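Local coordinates for protein alpha-1,4-endofucoidanase (Mariniflexile fucanivorans, PDB 6DLH) that hydrolyses alpha-1,4-linked fucoidan internally as a retaining glycoside hydrolase of family 107, its catalytic domain followed by Ig-like domains, and binds calcium ions, at residues 214-217 with 218-222; 303-306 with 307-310; 387-390 with 391-395; 460-463 with 464-468; 637-640 with 641-645. All coordinates share one frame; numbering follows the deposited sequence.

Interaction 1: 214-217 with 218-222; sequences QRYG and DLIDA
Tyr-216 and Ile-220 meet at a slant where helix 198-216 ends: the CD1 methyl of Ile-220 lies 3.7 Å from CB of Tyr-216 and also reaches CD2 of the ring. CG of Tyr-216 lies beside the backbone N (chi1 -59°), and CB of Arg-215 sits over the centre of one ring face. At the far end Arg-215 NH2 donates to Tyr-216 OH over 2.9 Å, the hydroxyl oxygen lying slightly off the guanidinium plane, and the same OH is hydrogen-bonded to Asp-128 OD2. An amphipathic residue suits this place, its ring buried and its hydroxyl satisfied. An alanine here would keep CB but lose the ring and hydroxyl, which is likely to leave Asp-128 and Arg-215 without their shared partner and Ile-220 CD1 without its contact at CD2.

Two backbone bonds hold the turn. Leu-219 N donates to Tyr-216 O (3.2 Å) from above the carbonyl plane, and CB and CG of Leu-219 pack against that same oxygen; Ile-220 N makes a weak bond to Gly-217 O (3.4 Å). Gly-217 turns the chain with a positive phi of 60°, where a CB would clash with the next backbone N.

Tyr-216 and Leu-219 rest on helix 129-139, while Ile-220 touches Ile-146 of strand 143-149, so the turn delivers the chain from helix 198-216 into strand 222-226 of the parallel sheet.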
loop_
_atom_site.group_PDB
_atom_site.type_symbol
_atom_site.label_atom_id
_atom_site.label_comp_id
_atom_site.label_asym_id
_atom_site.label_seq_id
_atom_site.Cartn_x
_atom_site.Cartn_y
_atom_site.Cartn_z
ATOM N N GLN A 214 -4.084 17.713 -2.182
ATOM C CA GLN A 214 -3.426 18.926 -1.711
ATOM C C GLN A 214 -2.226 18.576 -0.831
ATOM O O GLN A 214 -1.175 19.204 -0.931
ATOM C CB GLN A 214 -4.428 19.842 -1.004
ATOM C CG GLN A 214 -5.293 20.640 -1.973
ATOM C CD GLN A 214 -6.241 21.602 -1.296
ATOM O OE1 GLN A 214 -6.994 21.242 -0.391
ATOM N NE2 GLN A 214 -6.228 22.841 -1.761
ATOM N N ARG A 215 -2.401 17.558 0.014
ATOM C CA ARG A 215 -1.351 17.035 0.869
ATOM C C ARG A 215 -0.143 16.615 0.027
ATOM O O ARG A 215 0.970 17.093 0.253
ATOM C CB ARG A 215 -1.907 15.862 1.684
ATOM C CG ARG A 215 -1.171 15.595 2.987
ATOM C CD ARG A 215 -1.604 14.294 3.640
ATOM N NE ARG A 215 -2.930 14.303 4.251
ATOM C CZ ARG A 215 -3.581 13.212 4.660
ATOM N NH1 ARG A 215 -4.727 13.322 5.309
ATOM N NH2 ARG A 215 -3.091 12.009 4.415
ATOM N N TYR A 216 -0.378 15.740 -0.964
ATOM C CA TYR A 216 0.708 15.011 -1.604
ATOM C C TYR A 216 1.363 15.832 -2.708
ATOM O O TYR A 216 2.541 15.627 -2.992
ATOM C CB TYR A 216 0.272 13.594 -1.984
ATOM C CG TYR A 216 -0.179 12.791 -0.792
ATOM C CD1 TYR A 216 0.634 12.660 0.324
ATOM C CD2 TYR A 216 -1.424 12.183 -0.763
ATOM C CE1 TYR A 216 0.226 11.935 1.433
ATOM C CE2 TYR A 216 -1.848 11.455 0.338
ATOM C CZ TYR A 216 -1.020 11.334 1.443
ATOM O OH TYR A 216 -1.432 10.630 2.539
ATOM N N GLY A 217 0.619 16.778 -3.294
ATOM C CA GLY A 217 1.195 17.662 -4.293
ATOM C C GLY A 217 1.730 16.881 -5.490
ATOM O O GLY A 217 1.067 15.975 -5.996
ATOM N N ASP A 218 2.947 17.225 -5.923
ATOM C CA ASP A 218 3.517 16.678 -7.143
ATOM C C ASP A 218 4.144 15.302 -6.896
ATOM O O ASP A 218 4.872 14.791 -7.747
ATOM C CB ASP A 218 4.490 17.671 -7.786
ATOM C CG ASP A 218 5.799 17.818 -7.028
ATOM O OD1 ASP A 218 5.992 17.081 -6.029
ATOM O OD2 ASP A 218 6.618 18.673 -7.440
ATOM N N LEU A 219 3.865 14.705 -5.730
ATOM C CA LEU A 219 4.306 13.349 -5.448
ATOM C C LEU A 219 3.408 12.355 -6.192
ATOM O O LEU A 219 3.720 11.165 -6.266
ATOM C CB LEU A 219 4.284 13.114 -3.933
ATOM C CG LEU A 219 5.375 13.818 -3.115
ATOM C CD1 LEU A 219 5.177 13.565 -1.628
ATOM C CD2 LEU A 219 6.771 13.378 -3.530
ATOM N N ILE A 220 2.297 12.871 -6.743
ATOM C CA ILE A 220 1.302 12.101 -7.480
ATOM C C ILE A 220 1.245 12.625 -8.912
ATOM O O ILE A 220 0.889 13.783 -9.117
ATOM C CB ILE A 220 -0.074 12.220 -6.796
ATOM C CG1 ILE A 220 -0.071 11.559 -5.414
ATOM C CG2 ILE A 220 -1.176 11.668 -7.696
ATOM C CD1 ILE A 220 -1.382 11.658 -4.675
ATOM N N ASP A 221 1.561 11.770 -9.897
ATOM C CA ASP A 221 1.609 12.229 -11.280
ATOM C C ASP A 221 0.308 11.929 -12.022
ATOM O O ASP A 221 0.002 12.587 -13.011
ATOM C CB ASP A 221 2.821 11.687 -12.044
ATOM C CG ASP A 221 4.145 12.076 -11.422
ATOM O OD1 ASP A 221 4.531 11.434 -10.436
ATOM O OD2 ASP A 221 4.777 13.022 -11.930
ATOM N N ALA A 222 -0.447 10.928 -11.552
ATOM C CA ALA A 222 -1.610 10.438 -12.280
ATOM C C ALA A 222 -2.606 9.832 -11.304
ATOM O O ALA A 222 -2.198 9.297 -10.281
ATOM C CB ALA A 222 -1.193 9.415 -13.317
#

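Interaction 2: 303-306 with 307-310; sequences VVPE and ALYT
The carbonyl O of Glu-306 takes two bonds at the N-terminal start of helix 307-321: water 1 donates to it over 2.9 Å, and Tyr-309 N approaches at a similar length but badly bent, a weak bond at 124°. The water also bonds Thr-310 OG1, at 2.6 Å, and so bridges the residue just before the helix to its first turn. Thr-310 suits that place because its hydroxyl stands beside the backbone N (chi1 -66°), within reach of the water.

One residue earlier, Pro-305 O receives Leu-308 N at 2.9 Å, with the donor tilted from the carbonyl plane. This i to i+3 bond closes the turn that leads into the helix. Pro-305 follows a cis peptide bond, which turns the chain sharply ahead of the helix, and having no N-H it gives up no donor that the turn would have to satisfy. Its ring carbon CD meets CD1 of Leu-308 at an oblique crossing, and the same methyl lies against Val-304 O.

Val-303 and Tyr-309 lie side by side and point the same way. The tyrosine ring leaves anti to the backbone N (chi1 -172°), bringing its ring beside the valine, whose beta-branch sets CG1 against CD2 as well as CB. Beyond the segments, Trp-367 of helix 361-372 makes a T-shaped (edge-to-face) pair with Tyr-309 and hydrogen-bonds its OH, while Val-303 also touches that tryptophan. The contact thus joins the loop after strand 266-269 to two helices of the catalytic domain. At its apolar centre, CD2 of Tyr-309 stands 3.7 Å from CB of Val-303.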
loop_
_atom_site.group_PDB
_atom_site.type_symbol
_atom_site.label_atom_id
_atom_site.label_comp_id
_atom_site.label_asym_id
_atom_site.label_seq_id
_atom_site.Cartn_x
_atom_site.Cartn_y
_atom_site.Cartn_z
ATOM N N VAL A 303 -6.120 -13.186 -22.338
ATOM C CA VAL A 303 -5.838 -13.694 -23.678
ATOM C C VAL A 303 -6.442 -15.083 -23.907
ATOM O O VAL A 303 -6.152 -15.699 -24.937
ATOM C CB VAL A 303 -4.337 -13.662 -24.040
ATOM C CG1 VAL A 303 -3.771 -12.251 -24.017
ATOM C CG2 VAL A 303 -3.501 -14.600 -23.192
ATOM N N VAL A 304 -7.245 -15.581 -22.950
ATOM C CA VAL A 304 -7.991 -16.824 -23.117
ATOM C C VAL A 304 -9.448 -16.591 -22.707
ATOM O O VAL A 304 -9.706 -16.088 -21.616
ATOM C CB VAL A 304 -7.368 -18.003 -22.335
ATOM C CG1 VAL A 304 -8.187 -19.281 -22.491
ATOM C CG2 VAL A 304 -5.924 -18.276 -22.729
ATOM N N PRO A 305 -10.465 -16.947 -23.537
ATOM C CA PRO A 305 -10.261 -17.538 -24.865
ATOM C C PRO A 305 -9.551 -16.666 -25.904
ATOM O O PRO A 305 -9.423 -15.449 -25.752
ATOM C CB PRO A 305 -11.670 -17.904 -25.355
ATOM C CG PRO A 305 -12.606 -17.051 -24.516
ATOM C CD PRO A 305 -11.893 -16.827 -23.196
ATOM N N GLU A 306 -9.114 -17.340 -26.968
ATOM C CA GLU A 306 -8.145 -16.889 -27.955
ATOM C C GLU A 306 -8.528 -15.562 -28.617
ATOM O O GLU A 306 -7.644 -14.790 -28.990
ATOM C CB GLU A 306 -8.086 -17.963 -29.038
ATOM C CG GLU A 306 -6.698 -18.216 -29.571
ATOM C CD GLU A 306 -6.629 -19.574 -30.246
ATOM O OE1 GLU A 306 -7.655 -19.998 -30.854
ATOM O OE2 GLU A 306 -5.562 -20.215 -30.143
ATOM N N ALA A 307 -9.832 -15.327 -28.814
ATOM C CA ALA A 307 -10.335 -14.086 -29.387
ATOM C C ALA A 307 -9.824 -12.878 -28.596
ATOM O O ALA A 307 -9.521 -11.842 -29.188
ATOM C CB ALA A 307 -11.849 -14.098 -29.437
ATOM N N LEU A 308 -9.720 -13.017 -27.265
ATOM C CA LEU A 308 -9.238 -11.927 -26.421
ATOM C C LEU A 308 -7.779 -11.592 -26.747
ATOM O O LEU A 308 -7.382 -10.423 -26.689
ATOM C CB LEU A 308 -9.426 -12.272 -24.938
ATOM C CG LEU A 308 -10.869 -12.487 -24.475
ATOM C CD1 LEU A 308 -10.910 -12.819 -22.992
ATOM C CD2 LEU A 308 -11.739 -11.268 -24.775
ATOM N N TYR A 309 -6.991 -12.609 -27.126
ATOM C CA TYR A 309 -5.617 -12.346 -27.537
ATOM C C TYR A 309 -5.609 -11.321 -28.679
ATOM O O TYR A 309 -4.858 -10.348 -28.643
ATOM C CB TYR A 309 -4.867 -13.635 -27.909
ATOM C CG TYR A 309 -3.397 -13.389 -28.142
ATOM C CD1 TYR A 309 -2.955 -12.737 -29.287
ATOM C CD2 TYR A 309 -2.452 -13.730 -27.185
ATOM C CE1 TYR A 309 -1.615 -12.444 -29.484
ATOM C CE2 TYR A 309 -1.106 -13.457 -27.373
ATOM C CZ TYR A 309 -0.689 -12.814 -28.528
ATOM O OH TYR A 309 0.630 -12.519 -28.718
ATOM N N THR A 310 -6.456 -11.544 -29.687
ATOM C CA THR A 310 -6.553 -10.671 -30.843
ATOM C C THR A 310 -7.031 -9.286 -30.421
ATOM O O THR A 310 -6.440 -8.285 -30.825
ATOM C CB THR A 310 -7.550 -11.231 -31.863
ATOM O OG1 THR A 310 -7.006 -12.448 -32.365
ATOM C CG2 THR A 310 -7.852 -10.277 -32.999
HETATM O O HOH W 1 -7.541 -14.937 -31.890
#

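Interaction 3: 387-390 with 391-395; sequences TNLE and NAPVL
Asn-388 and Asn-391 both send CG out opposite the backbone N (chi1 -180° and -169°), and this places their side chains next to each other at the two ends of a type I beta turn. They cross at about a right angle, with the amide planes 70° apart. ND2 of Asn-388 comes within 3.8 Å of CB of Asn-391, and water 2 accepts from both ND2 groups, at 3.1 Å from Asn-388 and 3.3 Å from Asn-391.

The turn is closed by Asn-391 N, which donates to Asn-388 O over 3.0 Å from well above the carbonyl plane. Inside it lies an Asx turn: Asn-388 OD1 accepts from Glu-390 N at 2.8 Å. One asparagine therefore serves the turn twice, through its main-chain oxygen and through its amide oxygen. With a leucine in its place the OD1 acceptor would be lost, which would probably leave Glu-390 N without this partner and the turn less firmly shaped.

Leu-389 supplies the apolar side. The side chains of Leu-389 and Pro-393 cross at about a right angle, with CD2 of the leucine 3.9 Å from CG of the proline; that methyl also touches CD1 of Leu-395 in strand 394-395. Proline suits this return path, since its rigid ring offers CB and CG to the leucine methyl while restricting phi. Glu-390 points its carboxylate elsewhere, to a salt bridge with Arg-54 and a hydrogen bond with Asn-59.

The chemistry thus divides the work: the amide and backbone oxygens of Asn-388 satisfy two N-H groups, while Leu-389, Pro-393 and Leu-395 make the apolar contact.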
loop_
_atom_site.group_PDB
_atom_site.type_symbol
_atom_site.label_atom_id
_atom_site.label_comp_id
_atom_site.label_asym_id
_atom_site.label_seq_id
_atom_site.Cartn_x
_atom_site.Cartn_y
_atom_site.Cartn_z
ATOM N N THR A 387 -0.575 -11.070 -1.549
ATOM C CA THR A 387 -0.973 -9.685 -1.365
ATOM C C THR A 387 -1.800 -9.488 -0.093
ATOM O O THR A 387 -1.907 -8.366 0.392
ATOM C CB THR A 387 -1.714 -9.166 -2.603
ATOM O OG1 THR A 387 -2.798 -10.068 -2.838
ATOM C CG2 THR A 387 -0.819 -9.065 -3.819
ATOM N N ASN A 388 -2.396 -10.569 0.428
ATOM C CA ASN A 388 -3.275 -10.506 1.592
ATOM C C ASN A 388 -2.467 -10.185 2.851
ATOM O O ASN A 388 -1.690 -11.015 3.308
ATOM C CB ASN A 388 -4.036 -11.824 1.761
ATOM C CG ASN A 388 -4.990 -11.861 2.940
ATOM O OD1 ASN A 388 -5.029 -10.946 3.763
ATOM N ND2 ASN A 388 -5.769 -12.927 3.024
ATOM N N LEU A 389 -2.682 -8.992 3.419
ATOM C CA LEU A 389 -1.921 -8.521 4.569
ATOM C C LEU A 389 -2.203 -9.346 5.827
ATOM O O LEU A 389 -1.444 -9.264 6.789
ATOM C CB LEU A 389 -2.227 -7.041 4.824
ATOM C CG LEU A 389 -1.748 -6.049 3.762
ATOM C CD1 LEU A 389 -2.289 -4.650 4.042
ATOM C CD2 LEU A 389 -0.231 -6.018 3.675
ATOM N N GLU A 390 -3.286 -10.135 5.825
ATOM C CA GLU A 390 -3.658 -10.932 6.988
ATOM C C GLU A 390 -3.050 -12.333 6.900
ATOM O O GLU A 390 -3.258 -13.145 7.801
ATOM C CB GLU A 390 -5.181 -11.053 7.111
ATOM C CG GLU A 390 -5.907 -9.727 7.279
ATOM C CD GLU A 390 -7.430 -9.803 7.211
ATOM O OE1 GLU A 390 -7.960 -10.736 6.567
ATOM O OE2 GLU A 390 -8.090 -8.922 7.804
ATOM N N ASN A 391 -2.312 -12.616 5.815
ATOM C CA ASN A 391 -1.829 -13.965 5.556
ATOM C C ASN A 391 -0.350 -13.927 5.165
ATOM O O ASN A 391 0.029 -14.430 4.110
ATOM C CB ASN A 391 -2.687 -14.675 4.500
ATOM C CG ASN A 391 -2.423 -16.161 4.366
ATOM O OD1 ASN A 391 -1.921 -16.803 5.284
ATOM N ND2 ASN A 391 -2.785 -16.727 3.227
ATOM N N ALA A 392 0.480 -13.341 6.035
ATOM C CA ALA A 392 1.925 -13.332 5.851
ATOM C C ALA A 392 2.259 -12.795 4.460
ATOM O O ALA A 392 2.755 -13.528 3.611
ATOM C CB ALA A 392 2.497 -14.718 6.068
ATOM N N PRO A 393 2.031 -11.492 4.189
ATOM C CA PRO A 393 2.177 -10.968 2.833
ATOM C C PRO A 393 3.628 -11.050 2.356
ATOM O O PRO A 393 4.563 -10.935 3.148
ATOM C CB PRO A 393 1.732 -9.500 2.954
ATOM C CG PRO A 393 1.937 -9.150 4.419
ATOM C CD PRO A 393 1.728 -10.446 5.179
ATOM N N VAL A 394 3.794 -11.282 1.051
ATOM C CA VAL A 394 5.085 -11.170 0.397
ATOM C C VAL A 394 4.908 -10.168 -0.740
ATOM O O VAL A 394 4.377 -10.500 -1.794
ATOM C CB VAL A 394 5.591 -12.545 -0.083
ATOM C CG1 VAL A 394 6.973 -12.467 -0.718
ATOM C CG2 VAL A 394 5.565 -13.583 1.034
ATOM N N LEU A 395 5.311 -8.922 -0.489
ATOM C CA LEU A 395 4.939 -7.818 -1.354
ATOM C C LEU A 395 6.072 -7.519 -2.330
ATOM O O LEU A 395 6.439 -6.369 -2.541
ATOM C CB LEU A 395 4.561 -6.609 -0.489
ATOM C CG LEU A 395 3.395 -6.826 0.480
ATOM C CD1 LEU A 395 3.150 -5.571 1.295
ATOM C CD2 LEU A 395 2.124 -7.206 -0.271
HETATM O O HOH W 2 -4.205 -14.743 1.025
#

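Interaction 4: 460-463 with 464-468; sequences LTAS and GTLPA
Leu-466 folds back over Ala-462 where strand 459-464 leaves the three-stranded antiparallel sheet of a putative Ig-like domain. Its CB points toward the strand, and the first two torsions together (chi1 -84°, chi2 76°) turn both methyls to the alanine. CD1 reaches Ala-462 CB at 3.9 Å and lies a little farther from the main-chain carbon of Ser-463. CD2 makes the closer approach to that same alanine CB. Two methyl groups thus straddle one, and the small alanine suits the place because its single methyl probably lets Leu-466 come this close.

No hydrogen bond links the two segments; the side-chain contact across the bend is apolar. Gly-464 makes the bend possible: with its positive phi of 117° a CB would be jammed against Ser-463 O, so the backbone here takes up angles that only a residue without CB adopts easily.

Neighbouring strand 494-502 meets both parts. Thr-461 and Ser-463 make backbone hydrogen bonds with Met-499 and Glu-497 respectively, and Leu-466 also touches Phe-496. Between the two side chains the nearest approach is Leu-466 CD2 to Ala-462 CB, 3.6 Å.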
loop_
_atom_site.group_PDB
_atom_site.type_symbol
_atom_site.label_atom_id
_atom_site.label_comp_id
_atom_site.label_asym_id
_atom_site.label_seq_id
_atom_site.Cartn_x
_atom_site.Cartn_y
_atom_site.Cartn_z
ATOM N N LEU A 460 31.006 12.284 -18.702
ATOM C CA LEU A 460 29.916 12.955 -18.012
ATOM C C LEU A 460 30.423 14.309 -17.532
ATOM O O LEU A 460 31.479 14.390 -16.905
ATOM C CB LEU A 460 29.423 12.120 -16.824
ATOM C CG LEU A 460 28.415 12.833 -15.914
ATOM C CD1 LEU A 460 27.018 12.840 -16.526
ATOM C CD2 LEU A 460 28.378 12.218 -14.522
ATOM N N THR A 461 29.648 15.356 -17.827
ATOM C CA THR A 461 29.956 16.705 -17.381
ATOM C C THR A 461 28.649 17.464 -17.185
ATOM O O THR A 461 27.574 16.913 -17.403
ATOM C CB THR A 461 30.980 17.380 -18.308
ATOM O OG1 THR A 461 31.301 18.658 -17.748
ATOM C CG2 THR A 461 30.513 17.501 -19.745
ATOM N N ALA A 462 28.752 18.722 -16.751
ATOM C CA ALA A 462 27.579 19.512 -16.408
ATOM C C ALA A 462 27.610 20.842 -17.157
ATOM O O ALA A 462 28.633 21.206 -17.744
ATOM C CB ALA A 462 27.528 19.723 -14.915
ATOM N N SER A 463 26.458 21.529 -17.149
ATOM C CA SER A 463 26.334 22.900 -17.621
ATOM C C SER A 463 25.187 23.588 -16.886
ATOM O O SER A 463 24.174 22.961 -16.581
ATOM C CB SER A 463 26.177 22.976 -19.123
ATOM O OG SER A 463 25.017 22.280 -19.557
ATOM N N GLY A 464 25.368 24.885 -16.605
ATOM C CA GLY A 464 24.463 25.630 -15.746
ATOM C C GLY A 464 25.173 26.132 -14.489
ATOM O O GLY A 464 26.375 26.395 -14.526
ATOM N N THR A 465 24.420 26.232 -13.380
ATOM C CA THR A 465 24.879 26.877 -12.157
ATOM C C THR A 465 25.095 25.838 -11.058
ATOM O O THR A 465 24.148 25.427 -10.388
ATOM C CB THR A 465 23.921 28.005 -11.743
ATOM O OG1 THR A 465 23.873 28.941 -12.821
ATOM C CG2 THR A 465 24.328 28.708 -10.465
ATOM N N LEU A 466 26.364 25.461 -10.857
ATOM C CA LEU A 466 26.748 24.410 -9.927
ATOM C C LEU A 466 27.360 25.020 -8.668
ATOM O O LEU A 466 27.885 26.135 -8.709
ATOM C CB LEU A 466 27.774 23.497 -10.606
ATOM C CG LEU A 466 27.206 22.386 -11.486
ATOM C CD1 LEU A 466 26.712 22.944 -12.814
ATOM C CD2 LEU A 466 28.264 21.316 -11.722
ATOM N N PRO A 467 27.331 24.302 -7.516
ATOM C CA PRO A 467 28.093 24.719 -6.337
ATOM C C PRO A 467 29.579 24.817 -6.683
ATOM O O PRO A 467 30.120 23.949 -7.374
ATOM C CB PRO A 467 27.840 23.589 -5.327
ATOM C CG PRO A 467 26.531 22.958 -5.772
ATOM C CD PRO A 467 26.557 23.067 -7.283
ATOM N N ALA A 468 30.213 25.910 -6.232
ATOM C CA ALA A 468 31.635 26.130 -6.428
ATOM C C ALA A 468 32.425 24.995 -5.778
ATOM O O ALA A 468 33.553 24.707 -6.189
ATOM C CB ALA A 468 32.030 27.471 -5.851
#

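Interaction 5: 637-640 with 641-645; sequences VWSS and PILNL
Leu-643 meets three consecutive residues of the preceding loop with its two methyls. CD2 comes to the edge of the Trp-638 indole, near the ring plane, 3.9 Å from CE3 and equally close to CZ3; the two side chains cross at about a right angle. CD1 touches the same CE3, lies 3.7 Å from Ser-639 OG, and packs against the carbonyl O of Ser-640 at 3.3 Å. A branched aliphatic residue suits this corner because both methyls reach the ring, and CD1 also meets the serines.

The next shell sets the bend between them. Ser-640 OG lies opposite its own backbone N (chi1 -175°) and makes a weak hydrogen bond of 3.5 Å to Ile-642 O, a light tie across Pro-641. The proline stiffens the turn and cannot donate from its nitrogen. Small serines on the approach let the chain pass close to the leucine.

Farther out, Trp-638 is buried, its six-membered ring edge turned to Leu-643. It packs on Phe-711 and Leu-713 of strand 705-713 and on Ala-722, and its NE1 makes a weak hydrogen bond to Thr-720 O. Leu-643 is held by backbone bonds to Glu-723 and Leu-725 of strand 720-729 and touches Leu-658 of strand 654-659. The tryptophan side chain lies about 12 Å from a bound calcium ion, outside its coordination shell.

An aromatic residue and a strand leucine packed between neighbouring strands fit the hydrophobic core of a putative Ig-like beta domain.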
loop_
_atom_site.group_PDB
_atom_site.type_symbol
_atom_site.label_atom_id
_atom_site.label_comp_id
_atom_site.label_asym_id
_atom_site.label_seq_id
_atom_site.Cartn_x
_atom_site.Cartn_y
_atom_site.Cartn_z
ATOM N N VAL A 637 -8.666 -19.959 36.117
ATOM C CA VAL A 637 -9.955 -19.317 36.356
ATOM C C VAL A 637 -11.106 -19.961 35.572
ATOM O O VAL A 637 -12.177 -20.182 36.142
ATOM C CB VAL A 637 -9.879 -17.800 36.088
ATOM N N TRP A 638 -10.894 -20.219 34.270
ATOM C CA TRP A 638 -11.931 -20.556 33.295
ATOM C C TRP A 638 -12.747 -19.312 32.950
ATOM O O TRP A 638 -12.923 -18.430 33.787
ATOM C CB TRP A 638 -12.840 -21.715 33.740
ATOM C CG TRP A 638 -12.189 -23.065 33.815
ATOM C CD1 TRP A 638 -11.644 -23.651 34.923
ATOM C CD2 TRP A 638 -12.039 -24.023 32.750
ATOM N NE1 TRP A 638 -11.157 -24.895 34.622
ATOM C CE2 TRP A 638 -11.387 -25.153 33.297
ATOM C CE3 TRP A 638 -12.390 -24.043 31.395
ATOM C CZ2 TRP A 638 -11.078 -26.281 32.534
ATOM C CZ3 TRP A 638 -12.081 -25.154 30.641
ATOM C CH2 TRP A 638 -11.434 -26.256 31.204
ATOM N N SER A 639 -13.258 -19.263 31.711
ATOM C CA SER A 639 -14.038 -18.133 31.228
ATOM C C SER A 639 -15.372 -18.051 31.963
ATOM O O SER A 639 -15.909 -16.963 32.163
ATOM C CB SER A 639 -14.248 -18.214 29.737
ATOM O OG SER A 639 -15.013 -19.361 29.397
ATOM N N SER A 640 -15.889 -19.223 32.352
ATOM C CA SER A 640 -17.197 -19.352 32.973
ATOM C C SER A 640 -17.242 -20.652 33.776
ATOM O O SER A 640 -16.387 -21.518 33.585
ATOM C CB SER A 640 -18.274 -19.318 31.923
ATOM O OG SER A 640 -19.561 -19.335 32.516
ATOM N N PRO A 641 -18.188 -20.805 34.735
ATOM C CA PRO A 641 -18.428 -22.097 35.385
ATOM C C PRO A 641 -19.018 -23.146 34.442
ATOM O O PRO A 641 -18.686 -24.325 34.543
ATOM C CB PRO A 641 -19.406 -21.766 36.528
ATOM C CG PRO A 641 -19.277 -20.268 36.718
ATOM C CD PRO A 641 -19.003 -19.730 35.329
ATOM N N ILE A 642 -19.901 -22.709 33.532
ATOM C CA ILE A 642 -20.452 -23.588 32.510
ATOM C C ILE A 642 -20.024 -23.106 31.124
ATOM O O ILE A 642 -20.535 -22.107 30.619
ATOM C CB ILE A 642 -21.986 -23.718 32.607
ATOM C CG1 ILE A 642 -22.450 -24.151 33.999
ATOM C CG2 ILE A 642 -22.501 -24.657 31.526
ATOM C CD1 ILE A 642 -23.958 -24.215 34.148
ATOM N N LEU A 643 -19.097 -23.853 30.515
ATOM C CA LEU A 643 -18.731 -23.667 29.122
ATOM C C LEU A 643 -19.720 -24.440 28.257
ATOM O O LEU A 643 -19.583 -25.651 28.084
ATOM C CB LEU A 643 -17.293 -24.148 28.895
ATOM C CG LEU A 643 -16.204 -23.093 29.090
ATOM C CD1 LEU A 643 -16.003 -22.766 30.565
ATOM C CD2 LEU A 643 -14.890 -23.543 28.466
ATOM N N ASN A 644 -20.730 -23.721 27.750
ATOM C CA ASN A 644 -21.708 -24.264 26.823
ATOM C C ASN A 644 -21.092 -24.295 25.424
ATOM O O ASN A 644 -20.816 -23.247 24.843
ATOM C CB ASN A 644 -23.019 -23.472 26.873
ATOM C CG ASN A 644 -24.183 -24.196 26.227
ATOM O OD1 ASN A 644 -24.061 -25.354 25.827
ATOM N ND2 ASN A 644 -25.320 -23.524 26.129
ATOM N N LEU A 645 -20.880 -25.511 24.897
ATOM C CA LEU A 645 -20.125 -25.734 23.673
ATOM C C LEU A 645 -21.062 -26.002 22.496
ATOM O O LEU A 645 -22.280 -25.904 22.621
ATOM C CB LEU A 645 -19.151 -26.896 23.897
ATOM C CG LEU A 645 -17.683 -26.512 24.085
ATOM C CD1 LEU A 645 -17.515 -25.374 25.082
ATOM C CD2 LEU A 645 -16.852 -27.720 24.500
#

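The five contacts follow one another along the chain; none nests within or crosses another. Interaction 1 closes the turn from helix 198-216 toward strand 222-226 in the catalytic domain. Interaction 2 rounds the start of helix 307-321, and interaction 3 reverses the chain ahead of strand 394-395; its centre lies about 31 Å from that of interaction 2. The chain then enters the Ig-like region, where interaction 4 bends it after strand 459-464, and interaction 5 leads it into strand 642-649 of another Ig-like domain. The centres of interactions 4 and 5 stand about 77 Å apart, on opposite sides of the chain's centre. Each tie is local, shaping one connection in its own domain.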